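Long-range contacts in 4-alpha-glucanotransferase (Corynebacterium glutamicum, PDB 5B68), which is an amylomaltase, or disproportionating enzyme, with an N-terminal beta-sandwich domain and a large TIM-barrel domain: residues Trp193-Asn199 and Ile246-Asp252; Phe198-Gly202 and Gln366-Ala370; Met221-Glu225 and Thr238-Asn244; Arg277-Ser281 and Asn683-Ile687. All coordinates share one frame; numbering follows the deposited sequence.

Contacts 1 and 2 set out from almost the same place, sharing Phe198 and Asn199 at the start of helix 198-209, which follows barrel strand 177-182. After strand 215-218 the chain makes contact 3, a short-range closure between residues 221-225 and 238-244 that nests inside the loops closed by both. Contact 1 closes at 246-252. Contact 4 opens at 277-281, beyond helix 261-277, before contact 2 closes at 366-370 on helix 349-376. Because contact 4 closes only at 683-687, near the C terminus, contacts 2 and 4 cross. Together they tie two neighbouring barrel helices, the long excursion after strand 215-218 and the chain's last segments.

Contact 1. Residues Trp193-Asn199 and Ile246-Asp252; sequences WGMGDFN and IYIRVED
Asp197 OD2 is gripped by a side-on salt bridge from Arg249, whose NE (2.8 Å from OD2) and NH2 (3.2 Å from the same oxygen) converge on it, the NE bond being the straighter at 159°. Asp197 is the N-cap of helix 198-209 in the TIM-barrel domain. Its CG sits between the backbone N and the carbonyl carbon (chi1 62°), which brings OD1 to the backbone N of Asp200, in the first turn of the helix, while OD2 faces the arginine; a short acid suits both tasks. The guanidinium, also paired with Asp200, keeps OD2 in its own plane, although the carboxylate stands nearly perpendicular to it. Asn199 lies over one guanidinium face, its amide almost parallel to it, with CG 3.3 Å from Arg249 NH1. From there Asn199 ND2 gives a nearly straight bond of 2.8 Å (169°) to the syn lone pair of Asp252 OD2. Tyr247 O accepts from Phe198 N at 2.9 Å, and Tyr247 CB makes a CH-pi contact over the Phe198 ring. Gly196 O reaches the edge of the tyrosine ring, and Met195, bent at its third torsion, packs SD on Ile246 and CE beside that ring. Trp193 donates in its ring plane from NE1 to Glu251 OE2, 2.9 Å away, an oxygen also paired with Arg275; beside it, Trp193 CZ2 meets Val250 CG2 at 3.8 Å.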
loop_
_atom_site.group_PDB
_atom_site.type_symbol
_atom_site.label_atom_id
_atom_site.label_comp_id
_atom_site.label_asym_id
_atom_site.label_seq_id
_atom_site.Cartn_x
_atom_site.Cartn_y
_atom_site.Cartn_z
ATOM N N TRP A 193 -9.610 23.073 5.245
ATOM C CA TRP A 193 -8.449 23.934 5.553
ATOM C C TRP A 193 -7.388 23.884 4.506
ATOM O O TRP A 193 -6.258 23.395 4.734
ATOM C CB TRP A 193 -7.891 23.610 6.953
ATOM C CG TRP A 193 -8.766 24.001 8.081
ATOM C CD1 TRP A 193 -10.146 24.112 8.105
ATOM C CD2 TRP A 193 -8.334 24.313 9.418
ATOM N NE1 TRP A 193 -10.562 24.452 9.351
ATOM C CE2 TRP A 193 -9.476 24.590 10.171
ATOM C CE3 TRP A 193 -7.087 24.345 10.047
ATOM C CZ2 TRP A 193 -9.420 24.913 11.530
ATOM C CZ3 TRP A 193 -7.047 24.684 11.422
ATOM C CH2 TRP A 193 -8.207 24.943 12.117
ATOM N N GLY A 194 -7.726 24.306 3.280
ATOM C CA GLY A 194 -6.704 24.326 2.266
ATOM C C GLY A 194 -6.432 22.988 1.609
ATOM O O GLY A 194 -5.751 22.919 0.613
ATOM N N MET A 195 -6.866 21.909 2.227
ATOM C CA MET A 195 -6.576 20.604 1.681
ATOM C C MET A 195 -7.671 19.656 2.129
ATOM O O MET A 195 -8.299 19.883 3.133
ATOM C CB MET A 195 -5.182 20.141 2.119
ATOM C CG MET A 195 -5.130 19.307 3.378
ATOM S SD MET A 195 -3.500 18.775 3.937
ATOM C CE MET A 195 -3.411 17.069 3.439
ATOM N N GLY A 196 -7.897 18.601 1.375
ATOM C CA GLY A 196 -9.044 17.727 1.717
ATOM C C GLY A 196 -8.810 16.977 3.023
ATOM O O GLY A 196 -7.629 16.671 3.372
ATOM N N ASP A 197 -9.885 16.657 3.682
ATOM C CA ASP A 197 -9.882 16.035 5.004
ATOM C C ASP A 197 -10.894 14.906 5.041
ATOM O O ASP A 197 -11.481 14.563 3.987
ATOM C CB ASP A 197 -10.089 17.133 6.081
ATOM C CG ASP A 197 -11.434 17.868 5.973
ATOM O OD1 ASP A 197 -12.460 17.231 5.633
ATOM O OD2 ASP A 197 -11.501 19.091 6.257
ATOM N N PHE A 198 -11.082 14.277 6.202
ATOM C CA PHE A 198 -11.989 13.075 6.262
ATOM C C PHE A 198 -13.434 13.464 5.952
ATOM O O PHE A 198 -14.230 12.646 5.485
ATOM C CB PHE A 198 -11.969 12.360 7.662
ATOM C CG PHE A 198 -10.593 11.846 8.056
ATOM C CD1 PHE A 198 -9.940 10.915 7.281
ATOM C CD2 PHE A 198 -10.025 12.220 9.257
ATOM C CE1 PHE A 198 -8.717 10.387 7.671
ATOM C CE2 PHE A 198 -8.808 11.692 9.663
ATOM C CZ PHE A 198 -8.129 10.814 8.837
ATOM N N ASN A 199 -13.836 14.695 6.298
ATOM C CA ASN A 199 -15.157 15.138 5.944
ATOM C C ASN A 199 -15.331 15.192 4.461
ATOM O O ASN A 199 -16.294 14.659 3.909
ATOM C CB ASN A 199 -15.452 16.514 6.578
ATOM C CG ASN A 199 -16.881 16.966 6.361
ATOM O OD1 ASN A 199 -17.293 17.219 5.243
ATOM N ND2 ASN A 199 -17.639 17.062 7.438
ATOM N N ILE A 246 -3.279 14.852 9.836
ATOM C CA ILE A 246 -3.488 16.039 9.002
ATOM C C ILE A 246 -4.861 16.122 8.372
ATOM O O ILE A 246 -5.329 17.230 8.027
ATOM C CB ILE A 246 -2.435 16.189 7.966
ATOM C CG1 ILE A 246 -2.258 17.688 7.603
ATOM C CG2 ILE A 246 -2.624 15.301 6.730
ATOM C CD1 ILE A 246 -1.149 17.865 6.603
ATOM N N TYR A 247 -5.492 14.960 8.254
ATOM C CA TYR A 247 -6.798 14.823 7.641
ATOM C C TYR A 247 -7.992 15.041 8.581
ATOM O O TYR A 247 -9.105 15.078 8.132
ATOM C CB TYR A 247 -6.926 13.461 6.961
ATOM C CG TYR A 247 -6.012 13.230 5.781
ATOM C CD1 TYR A 247 -6.170 13.934 4.604
ATOM C CD2 TYR A 247 -5.013 12.282 5.836
ATOM C CE1 TYR A 247 -5.348 13.715 3.532
ATOM C CE2 TYR A 247 -4.196 12.062 4.774
ATOM C CZ TYR A 247 -4.364 12.782 3.619
ATOM O OH TYR A 247 -3.547 12.536 2.571
ATOM N N ILE A 248 -7.754 15.178 9.879
ATOM C CA ILE A 248 -8.798 15.435 10.785
ATOM C C ILE A 248 -9.463 16.784 10.471
ATOM O O ILE A 248 -8.743 17.799 10.250
ATOM C CB ILE A 248 -8.269 15.493 12.217
ATOM C CG1 ILE A 248 -7.772 14.096 12.676
ATOM C CG2 ILE A 248 -9.350 15.975 13.145
ATOM C CD1 ILE A 248 -7.022 14.162 14.005
ATOM N N ARG A 249 -10.790 16.809 10.438
ATOM C CA ARG A 249 -11.502 18.074 10.398
ATOM C C ARG A 249 -11.850 18.403 11.818
ATOM O O ARG A 249 -12.685 17.775 12.425
ATOM C CB ARG A 249 -12.792 18.017 9.608
ATOM C CG ARG A 249 -13.547 19.332 9.719
ATOM C CD ARG A 249 -14.605 19.542 8.664
ATOM N NE ARG A 249 -14.079 19.648 7.318
ATOM C CZ ARG A 249 -14.839 19.954 6.282
ATOM N NH1 ARG A 249 -16.117 20.187 6.482
ATOM N NH2 ARG A 249 -14.341 20.014 5.069
ATOM N N VAL A 250 -11.210 19.424 12.332
ATOM C CA VAL A 250 -11.281 19.641 13.777
ATOM C C VAL A 250 -12.641 20.041 14.236
ATOM O O VAL A 250 -13.089 19.697 15.354
ATOM C CB VAL A 250 -10.169 20.633 14.260
ATOM C CG1 VAL A 250 -8.774 20.164 13.863
ATOM C CG2 VAL A 250 -10.439 22.069 13.787
ATOM N N GLU A 251 -13.336 20.813 13.383
ATOM C CA GLU A 251 -14.708 21.237 13.674
ATOM C C GLU A 251 -15.719 20.095 13.801
ATOM O O GLU A 251 -16.753 20.271 14.435
ATOM C CB GLU A 251 -15.226 22.303 12.667
ATOM C CG GLU A 251 -14.376 23.569 12.565
ATOM C CD GLU A 251 -13.303 23.528 11.504
ATOM O OE1 GLU A 251 -12.897 22.395 11.019
ATOM O OE2 GLU A 251 -12.846 24.635 11.143
ATOM N N ASP A 252 -15.414 18.913 13.246
ATOM C CA ASP A 252 -16.307 17.751 13.416
ATOM C C ASP A 252 -16.091 16.955 14.707
ATOM O O ASP A 252 -16.879 16.043 15.033
ATOM C CB ASP A 252 -16.091 16.765 12.220
ATOM C CG ASP A 252 -16.609 17.297 10.904
ATOM O OD1 ASP A 252 -17.282 18.355 10.876
ATOM O OD2 ASP A 252 -16.316 16.677 9.870
#

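Contact 2. Residues Phe198-Gly202 and Gln366-Ala370; sequences FNDLG and QLAAA
The edge of the Phe198 ring faces the amide of Gln366, whose OE1 lies in the ring plane 3.4 Å from CD2. Ring and amide planes are 85° apart, so the carboxamide stands upright against the phenyl rim. The glutamine chain runs extended beyond CG (chi2 -159°), carrying OE1 past the ring to the backbone N of Arg249, with which it is hydrogen-bonded. Glutamine suits this position because its methylene groups can pack on an aromatic neighbour while its amide oxygen serves a buried backbone donor. The aliphatic part touches too, Gln366 CB approaching Phe198 CD2 to 3.4 Å. One residue on, Leu367 comes obliquely to another part of the ring, its branch carbon CG 3.5 Å from Phe198 CE1. Leu367 CD2 also meets Leu201 CD2 at 3.8 Å, which joins the phenylalanine and the leucines in one apolar patch. Beyond them small residues let the backbones draw close. Gly202 CA is 3.9 Å from Ala370 CA, an approach possible because the glycine presents no side chain there, and the methyl CB of Ala370 rests 3.7 Å from Gly202 N. The short helical segments run nearly parallel, with axes 8.5 Å apart at 13°. Helix 198-209 connects barrel strands 177-182 and 215-218, whereas helix 349-376 precedes strand 382-387; the two are therefore neighbours in the helical layer around the TIM barrel, with Leu201 also reaching inward to Leu216 and Ile218 of strand 215-218.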
loop_
_atom_site.group_PDB
_atom_site.type_symbol
_atom_site.label_atom_id
_atom_site.label_comp_id
_atom_site.label_asym_id
_atom_site.label_seq_id
_atom_site.Cartn_x
_atom_site.Cartn_y
_atom_site.Cartn_z
ATOM N N PHE A 198 -11.082 14.277 6.202
ATOM C CA PHE A 198 -11.989 13.075 6.262
ATOM C C PHE A 198 -13.434 13.464 5.952
ATOM O O PHE A 198 -14.230 12.646 5.485
ATOM C CB PHE A 198 -11.969 12.360 7.662
ATOM C CG PHE A 198 -10.593 11.846 8.056
ATOM C CD1 PHE A 198 -9.940 10.915 7.281
ATOM C CD2 PHE A 198 -10.025 12.220 9.257
ATOM C CE1 PHE A 198 -8.717 10.387 7.671
ATOM C CE2 PHE A 198 -8.808 11.692 9.663
ATOM C CZ PHE A 198 -8.129 10.814 8.837
ATOM N N ASN A 199 -13.836 14.695 6.298
ATOM C CA ASN A 199 -15.157 15.138 5.944
ATOM C C ASN A 199 -15.331 15.192 4.461
ATOM O O ASN A 199 -16.294 14.659 3.909
ATOM C CB ASN A 199 -15.452 16.514 6.578
ATOM C CG ASN A 199 -16.881 16.966 6.361
ATOM O OD1 ASN A 199 -17.293 17.219 5.243
ATOM N ND2 ASN A 199 -17.639 17.062 7.438
ATOM N N ASP A 200 -14.352 15.820 3.818
ATOM C CA ASP A 200 -14.320 15.850 2.372
ATOM C C ASP A 200 -14.371 14.479 1.710
ATOM O O ASP A 200 -14.988 14.322 0.659
ATOM C CB ASP A 200 -13.121 16.617 1.819
ATOM C CG ASP A 200 -13.059 18.064 2.322
ATOM O OD1 ASP A 200 -14.071 18.729 2.238
ATOM O OD2 ASP A 200 -11.962 18.536 2.746
ATOM N N LEU A 201 -13.670 13.522 2.304
ATOM C CA LEU A 201 -13.679 12.116 1.839
ATOM C C LEU A 201 -15.093 11.577 1.762
ATOM O O LEU A 201 -15.557 11.001 0.727
ATOM C CB LEU A 201 -12.797 11.248 2.744
ATOM C CG LEU A 201 -12.727 9.747 2.438
ATOM C CD1 LEU A 201 -12.167 9.568 1.056
ATOM C CD2 LEU A 201 -11.869 9.067 3.476
ATOM N N GLY A 202 -15.809 11.678 2.866
ATOM C CA GLY A 202 -17.168 11.185 2.908
ATOM C C GLY A 202 -18.155 11.955 2.007
ATOM O O GLY A 202 -19.001 11.361 1.365
ATOM N N GLN A 366 -13.469 9.417 12.298
ATOM C CA GLN A 366 -13.797 10.247 11.134
ATOM C C GLN A 366 -13.782 9.409 9.870
ATOM O O GLN A 366 -14.622 9.615 8.982
ATOM C CB GLN A 366 -12.857 11.454 10.997
ATOM C CG GLN A 366 -13.200 12.449 12.145
ATOM C CD GLN A 366 -12.764 13.876 11.941
ATOM O OE1 GLN A 366 -12.231 14.282 10.902
ATOM N NE2 GLN A 366 -12.885 14.645 13.032
ATOM N N LEU A 367 -12.854 8.460 9.821
ATOM C CA LEU A 367 -12.818 7.502 8.674
ATOM C C LEU A 367 -13.995 6.572 8.680
ATOM O O LEU A 367 -14.548 6.262 7.631
ATOM C CB LEU A 367 -11.550 6.679 8.723
ATOM C CG LEU A 367 -10.302 7.295 8.182
ATOM C CD1 LEU A 367 -9.118 6.395 8.445
ATOM C CD2 LEU A 367 -10.478 7.467 6.653
ATOM N N ALA A 368 -14.398 6.087 9.859
ATOM C CA ALA A 368 -15.622 5.302 9.941
ATOM C C ALA A 368 -16.834 6.094 9.445
ATOM O O ALA A 368 -17.665 5.550 8.745
ATOM C CB ALA A 368 -15.889 4.873 11.359
ATOM N N ALA A 369 -16.921 7.369 9.809
ATOM C CA ALA A 369 -18.078 8.166 9.390
ATOM C C ALA A 369 -18.051 8.410 7.879
ATOM O O ALA A 369 -19.115 8.376 7.252
ATOM C CB ALA A 369 -18.117 9.489 10.123
ATOM N N ALA A 370 -16.849 8.566 7.333
ATOM C CA ALA A 370 -16.727 8.704 5.874
ATOM C C ALA A 370 -17.220 7.432 5.180
ATOM O O ALA A 370 -17.938 7.504 4.153
ATOM C CB ALA A 370 -15.328 9.022 5.418
#

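Contact 3. Residues Met221-Glu225 and Thr238-Asn244; sequences MHAAE and TTRRFIN
Met221 meets the other segment through its backbone: its O accepts from Asn244 N at 2.9 Å, while Ile243 CA makes a longer CA-H...O contact with the same oxygen. At His222 a single beta bridge joins the backbones, opposite Ile243. With CG anti to the carbonyl carbon (chi1 -46°), the imidazole lays one face against Arg240 CA, which sits toward the ring's rim, 4.0 Å from the centroid; this CH-pi contact suits a flat ring laid against backbone. In the ring plane a water pairs with His222 ND1 and also bonds to Arg240 O, bridging the segments, while NE2 is held by the backbone N of Ala388. His222 CB also presses on Thr239 O, a buried carbonyl without any polar partner in the model. Ala223 is held through both backbone polar atoms. Its N donates to Phe242 O at 2.8 Å, coming from above the carbonyl plane, and its O accepts from Thr238 N at 2.9 Å. Its small methyl packs against Ile243 O, 3.4 Å from CB. Ala224 N donates a hydrogen bond to a water that donates to Glu225 O and, weakly, to Asn244 OD1. Another water donates to His222 O and accepts from Asn244 ND2, so both ends of the asparagine amide bridge, and OD1 also takes the backbone N of Ile246. This pairing closes a loop that follows barrel strand 215-218; Thr238 and Thr239 lean on helix 307-338, Arg240 and Arg241 on helix 441-452, and Phe242 and Ile243 on helix 349-376.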
loop_
_atom_site.group_PDB
_atom_site.type_symbol
_atom_site.label_atom_id
_atom_site.label_comp_id
_atom_site.label_asym_id
_atom_site.label_seq_id
_atom_site.Cartn_x
_atom_site.Cartn_y
_atom_site.Cartn_z
ATOM N N MET A 221 -3.256 6.867 3.175
ATOM C CA MET A 221 -3.543 7.827 4.258
ATOM C C MET A 221 -2.726 7.576 5.552
ATOM O O MET A 221 -3.106 7.983 6.675
ATOM C CB MET A 221 -5.011 7.693 4.584
ATOM C CG MET A 221 -5.951 7.859 3.377
ATOM S SD MET A 221 -6.021 9.596 2.900
ATOM C CE MET A 221 -7.191 10.147 4.141
ATOM N N HIS A 222 -1.627 6.875 5.367
ATOM C CA HIS A 222 -0.762 6.477 6.460
ATOM C C HIS A 222 -0.102 7.706 7.118
ATOM O O HIS A 222 0.238 8.702 6.472
ATOM C CB HIS A 222 0.379 5.593 5.990
ATOM C CG HIS A 222 0.029 4.483 5.065
ATOM N ND1 HIS A 222 -0.812 3.463 5.434
ATOM C CD2 HIS A 222 0.474 4.180 3.817
ATOM C CE1 HIS A 222 -0.885 2.588 4.442
ATOM N NE2 HIS A 222 -0.165 3.035 3.434
ATOM N N ALA A 223 0.119 7.608 8.413
ATOM C CA ALA A 223 0.706 8.710 9.149
ATOM C C ALA A 223 2.124 9.003 8.689
ATOM O O ALA A 223 2.870 8.110 8.365
ATOM C CB ALA A 223 0.690 8.420 10.638
ATOM N N ALA A 224 2.477 10.274 8.704
ATOM C CA ALA A 224 3.821 10.699 8.430
ATOM C C ALA A 224 4.366 11.304 9.718
ATOM O O ALA A 224 3.977 10.910 10.781
ATOM C CB ALA A 224 3.860 11.682 7.279
ATOM N N GLU A 225 5.295 12.228 9.609
ATOM C CA GLU A 225 5.787 12.934 10.773
ATOM C C GLU A 225 4.666 13.519 11.627
ATOM O O GLU A 225 3.698 14.000 11.094
ATOM C CB GLU A 225 6.750 14.026 10.323
ATOM C CG GLU A 225 8.002 13.489 9.654
ATOM C CD GLU A 225 7.873 13.310 8.149
ATOM O OE1 GLU A 225 6.782 13.510 7.614
ATOM O OE2 GLU A 225 8.867 12.951 7.508
ATOM N N THR A 238 5.525 7.230 7.685
ATOM C CA THR A 238 6.347 6.816 8.874
ATOM C C THR A 238 5.898 5.457 9.394
ATOM O O THR A 238 6.668 4.750 10.076
ATOM C CB THR A 238 6.327 7.921 9.984
ATOM O OG1 THR A 238 7.568 7.891 10.741
ATOM C CG2 THR A 238 5.183 7.788 10.878
ATOM N N THR A 239 4.712 5.027 9.010
ATOM C CA THR A 239 4.143 3.748 9.444
ATOM C C THR A 239 3.203 3.386 8.299
ATOM O O THR A 239 2.772 4.293 7.546
ATOM C CB THR A 239 3.377 3.887 10.782
ATOM O OG1 THR A 239 2.733 2.662 11.176
ATOM C CG2 THR A 239 2.288 5.045 10.795
ATOM N N ARG A 240 2.868 2.115 8.149
ATOM C CA ARG A 240 1.778 1.721 7.281
ATOM C C ARG A 240 0.519 1.308 8.076
ATOM O O ARG A 240 -0.506 0.849 7.518
ATOM C CB ARG A 240 2.224 0.609 6.341
ATOM C CG ARG A 240 3.254 1.133 5.382
ATOM C CD ARG A 240 3.525 0.175 4.287
ATOM N NE ARG A 240 4.051 -1.118 4.746
ATOM C CZ ARG A 240 3.909 -2.249 4.057
ATOM N NH1 ARG A 240 4.474 -3.380 4.530
ATOM N NH2 ARG A 240 3.219 -2.266 2.888
ATOM N N ARG A 241 0.556 1.449 9.377
ATOM C CA ARG A 241 -0.571 1.054 10.183
ATOM C C ARG A 241 -1.437 2.251 10.569
ATOM O O ARG A 241 -2.603 2.264 10.330
ATOM C CB ARG A 241 -0.094 0.393 11.446
ATOM C CG ARG A 241 -1.203 -0.095 12.351
ATOM C CD ARG A 241 -0.790 -0.968 13.512
ATOM N NE ARG A 241 -1.879 -1.099 14.429
ATOM C CZ ARG A 241 -1.798 -1.705 15.617
ATOM N NH1 ARG A 241 -2.839 -1.635 16.422
ATOM N NH2 ARG A 241 -0.669 -2.353 16.013
ATOM N N PHE A 242 -0.821 3.216 11.219
ATOM C CA PHE A 242 -1.541 4.356 11.726
ATOM C C PHE A 242 -1.791 5.438 10.696
ATOM O O PHE A 242 -1.217 5.421 9.646
ATOM C CB PHE A 242 -0.884 4.855 12.995
ATOM C CG PHE A 242 -0.806 3.796 14.029
ATOM C CD1 PHE A 242 -1.911 3.463 14.748
ATOM C CD2 PHE A 242 0.343 3.078 14.200
ATOM C CE1 PHE A 242 -1.860 2.462 15.676
ATOM C CE2 PHE A 242 0.405 2.072 15.120
ATOM C CZ PHE A 242 -0.700 1.769 15.860
ATOM N N ILE A 243 -2.690 6.350 11.029
ATOM C CA ILE A 243 -3.299 7.266 10.051
ATOM C C ILE A 243 -2.814 8.695 10.250
ATOM O O ILE A 243 -2.596 9.123 11.395
ATOM C CB ILE A 243 -4.813 7.255 10.222
ATOM C CG1 ILE A 243 -5.401 5.827 10.162
ATOM C CG2 ILE A 243 -5.525 8.188 9.243
ATOM C CD1 ILE A 243 -5.166 5.104 8.876
ATOM N N ASN A 244 -2.685 9.443 9.146
ATOM C CA ASN A 244 -2.128 10.812 9.194
ATOM C C ASN A 244 -3.205 11.744 9.812
ATOM O O ASN A 244 -4.238 11.967 9.239
ATOM C CB ASN A 244 -1.758 11.287 7.790
ATOM C CG ASN A 244 -0.894 12.504 7.804
ATOM O OD1 ASN A 244 -0.941 13.264 8.756
ATOM N ND2 ASN A 244 -0.084 12.693 6.774
HETATM O O HOH W 1 0.467 10.641 4.554
HETATM O O HOH W 2 -2.558 2.949 7.641
HETATM O O HOH W 3 1.486 12.618 10.064
#

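Contact 4. Residues Arg277-Ser281 and Asn683-Ile687; sequences RNLTS and NSVLI
Residues Arg277 to Thr280 form a type I beta turn, closed by Thr280 N donating to Arg277 O at 2.9 Å, and the turn presents its peptide oxygens to the passing segment 683-687. Ser684 makes the direct polar link: its OG donates to Asn278 O over a short 2.6 Å. The hydroxyl stands opposite the serine's own N (chi1 173°), reaching out toward the turn, and meets the carbonyl nearly end-on, at a C=O...donor angle of 156° and slightly tilted from the carbonyl plane. Serine suits the place, being small enough to approach the turn closely, its CB also touching Leu279 C and Thr280 O, yet able to serve a carbonyl not used by the turn's own closing bond. A water adds a second link nearby, donating to Leu279 O and accepting from Ser684 N at 2.9 Å, so that backbone and side chain of the serine both face the turn. Leu686 completes the contact with its two branches: CD2 touches the turn at Asn278 CB, 3.9 Å away, and CD1 meets Leu279 CD2 at 4.0 Å. The two leucines thus form a small apolar patch beside the polar link, at the surface. The polar end of Asn278 turns to other loops, its ND2 bonding to Ser192 O and its OD1 more weakly receiving Gly194 N. The turn follows on from helix 261-277 and leads toward helix 286-301, whereas segment 683-687 leads toward helix 694-702, with Ile687 resting on helix 198-209 at Asp200, Asn203 and Val207.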
loop_
_atom_site.group_PDB
_atom_site.type_symbol
_atom_site.label_atom_id
_atom_site.label_comp_id
_atom_site.label_asym_id
_atom_site.label_seq_id
_atom_site.Cartn_x
_atom_site.Cartn_y
_atom_site.Cartn_z
ATOM N N ARG A 277 -7.502 29.451 0.313
ATOM C CA ARG A 277 -6.677 28.645 -0.559
ATOM C C ARG A 277 -7.521 27.691 -1.414
ATOM O O ARG A 277 -7.171 27.425 -2.549
ATOM C CB ARG A 277 -5.607 27.848 0.222
ATOM C CG ARG A 277 -4.763 28.746 1.140
ATOM C CD ARG A 277 -3.533 27.989 1.590
ATOM N NE ARG A 277 -2.863 28.750 2.638
ATOM C CZ ARG A 277 -1.951 28.247 3.474
ATOM N NH1 ARG A 277 -1.546 26.964 3.393
ATOM N NH2 ARG A 277 -1.430 29.056 4.402
ATOM N N ASN A 278 -8.656 27.299 -0.876
ATOM C CA ASN A 278 -9.541 26.358 -1.545
ATOM C C ASN A 278 -10.029 26.869 -2.886
ATOM O O ASN A 278 -10.400 26.069 -3.716
ATOM C CB ASN A 278 -10.805 26.097 -0.751
ATOM C CG ASN A 278 -10.537 25.490 0.649
ATOM O OD1 ASN A 278 -9.442 25.077 0.967
ATOM N ND2 ASN A 278 -11.543 25.466 1.459
ATOM N N LEU A 279 -10.077 28.197 -3.020
ATOM C CA LEU A 279 -10.547 28.872 -4.213
ATOM C C LEU A 279 -9.482 29.159 -5.197
ATOM O O LEU A 279 -9.797 29.651 -6.268
ATOM C CB LEU A 279 -11.246 30.194 -3.836
ATOM C CG LEU A 279 -12.336 30.101 -2.767
ATOM C CD1 LEU A 279 -12.918 31.456 -2.409
ATOM C CD2 LEU A 279 -13.499 29.193 -3.144
ATOM N N THR A 280 -8.219 28.868 -4.874
ATOM C CA THR A 280 -7.084 29.194 -5.754
ATOM C C THR A 280 -6.526 27.945 -6.360
ATOM O O THR A 280 -6.781 26.819 -5.885
ATOM C CB THR A 280 -5.951 29.921 -4.990
ATOM O OG1 THR A 280 -5.162 28.962 -4.277
ATOM C CG2 THR A 280 -6.498 30.925 -4.007
ATOM N N SER A 281 -5.674 28.104 -7.353
ATOM C CA SER A 281 -4.927 26.975 -7.919
ATOM C C SER A 281 -3.504 26.845 -7.328
ATOM O O SER A 281 -2.686 26.129 -7.880
ATOM C CB SER A 281 -4.871 27.128 -9.432
ATOM O OG SER A 281 -4.184 28.321 -9.785
ATOM N N ASN A 683 -8.900 26.751 -12.943
ATOM C CA ASN A 683 -9.699 27.163 -11.796
ATOM C C ASN A 683 -10.012 26.018 -10.817
ATOM O O ASN A 683 -10.423 24.951 -11.274
ATOM C CB ASN A 683 -11.017 27.726 -12.253
ATOM C CG ASN A 683 -10.825 29.005 -13.033
ATOM O OD1 ASN A 683 -9.997 29.837 -12.668
ATOM N ND2 ASN A 683 -11.476 29.088 -14.159
ATOM N N SER A 684 -9.918 26.310 -9.520
ATOM C CA SER A 684 -10.264 25.312 -8.487
ATOM C C SER A 684 -11.681 24.764 -8.675
ATOM O O SER A 684 -12.640 25.517 -8.862
ATOM C CB SER A 684 -10.158 25.923 -7.116
ATOM O OG SER A 684 -10.630 25.040 -6.115
ATOM N N VAL A 685 -11.857 23.438 -8.577
ATOM C CA VAL A 685 -13.205 22.874 -8.560
ATOM C C VAL A 685 -13.481 22.315 -7.170
ATOM O O VAL A 685 -12.820 21.326 -6.801
ATOM C CB VAL A 685 -13.335 21.743 -9.603
ATOM C CG1 VAL A 685 -14.765 21.210 -9.586
ATOM C CG2 VAL A 685 -12.942 22.301 -10.987
ATOM N N LEU A 686 -14.403 22.929 -6.437
ATOM C CA LEU A 686 -14.806 22.435 -5.140
ATOM C C LEU A 686 -15.717 21.229 -5.246
ATOM O O LEU A 686 -16.471 21.096 -6.234
ATOM C CB LEU A 686 -15.455 23.477 -4.276
ATOM C CG LEU A 686 -14.618 24.758 -3.998
ATOM C CD1 LEU A 686 -15.452 25.747 -3.167
ATOM C CD2 LEU A 686 -13.320 24.443 -3.270
ATOM N N ILE A 687 -15.798 20.455 -4.143
ATOM C CA ILE A 687 -16.741 19.298 -4.140
ATOM C C ILE A 687 -18.168 19.768 -4.427
ATOM O O ILE A 687 -18.943 19.109 -5.150
ATOM C CB ILE A 687 -16.704 18.534 -2.819
ATOM C CG1 ILE A 687 -15.366 17.860 -2.704
ATOM C CG2 ILE A 687 -17.843 17.507 -2.731
ATOM C CD1 ILE A 687 -14.991 17.378 -1.307
HETATM O O HOH W 4 -9.291 29.010 -8.652
#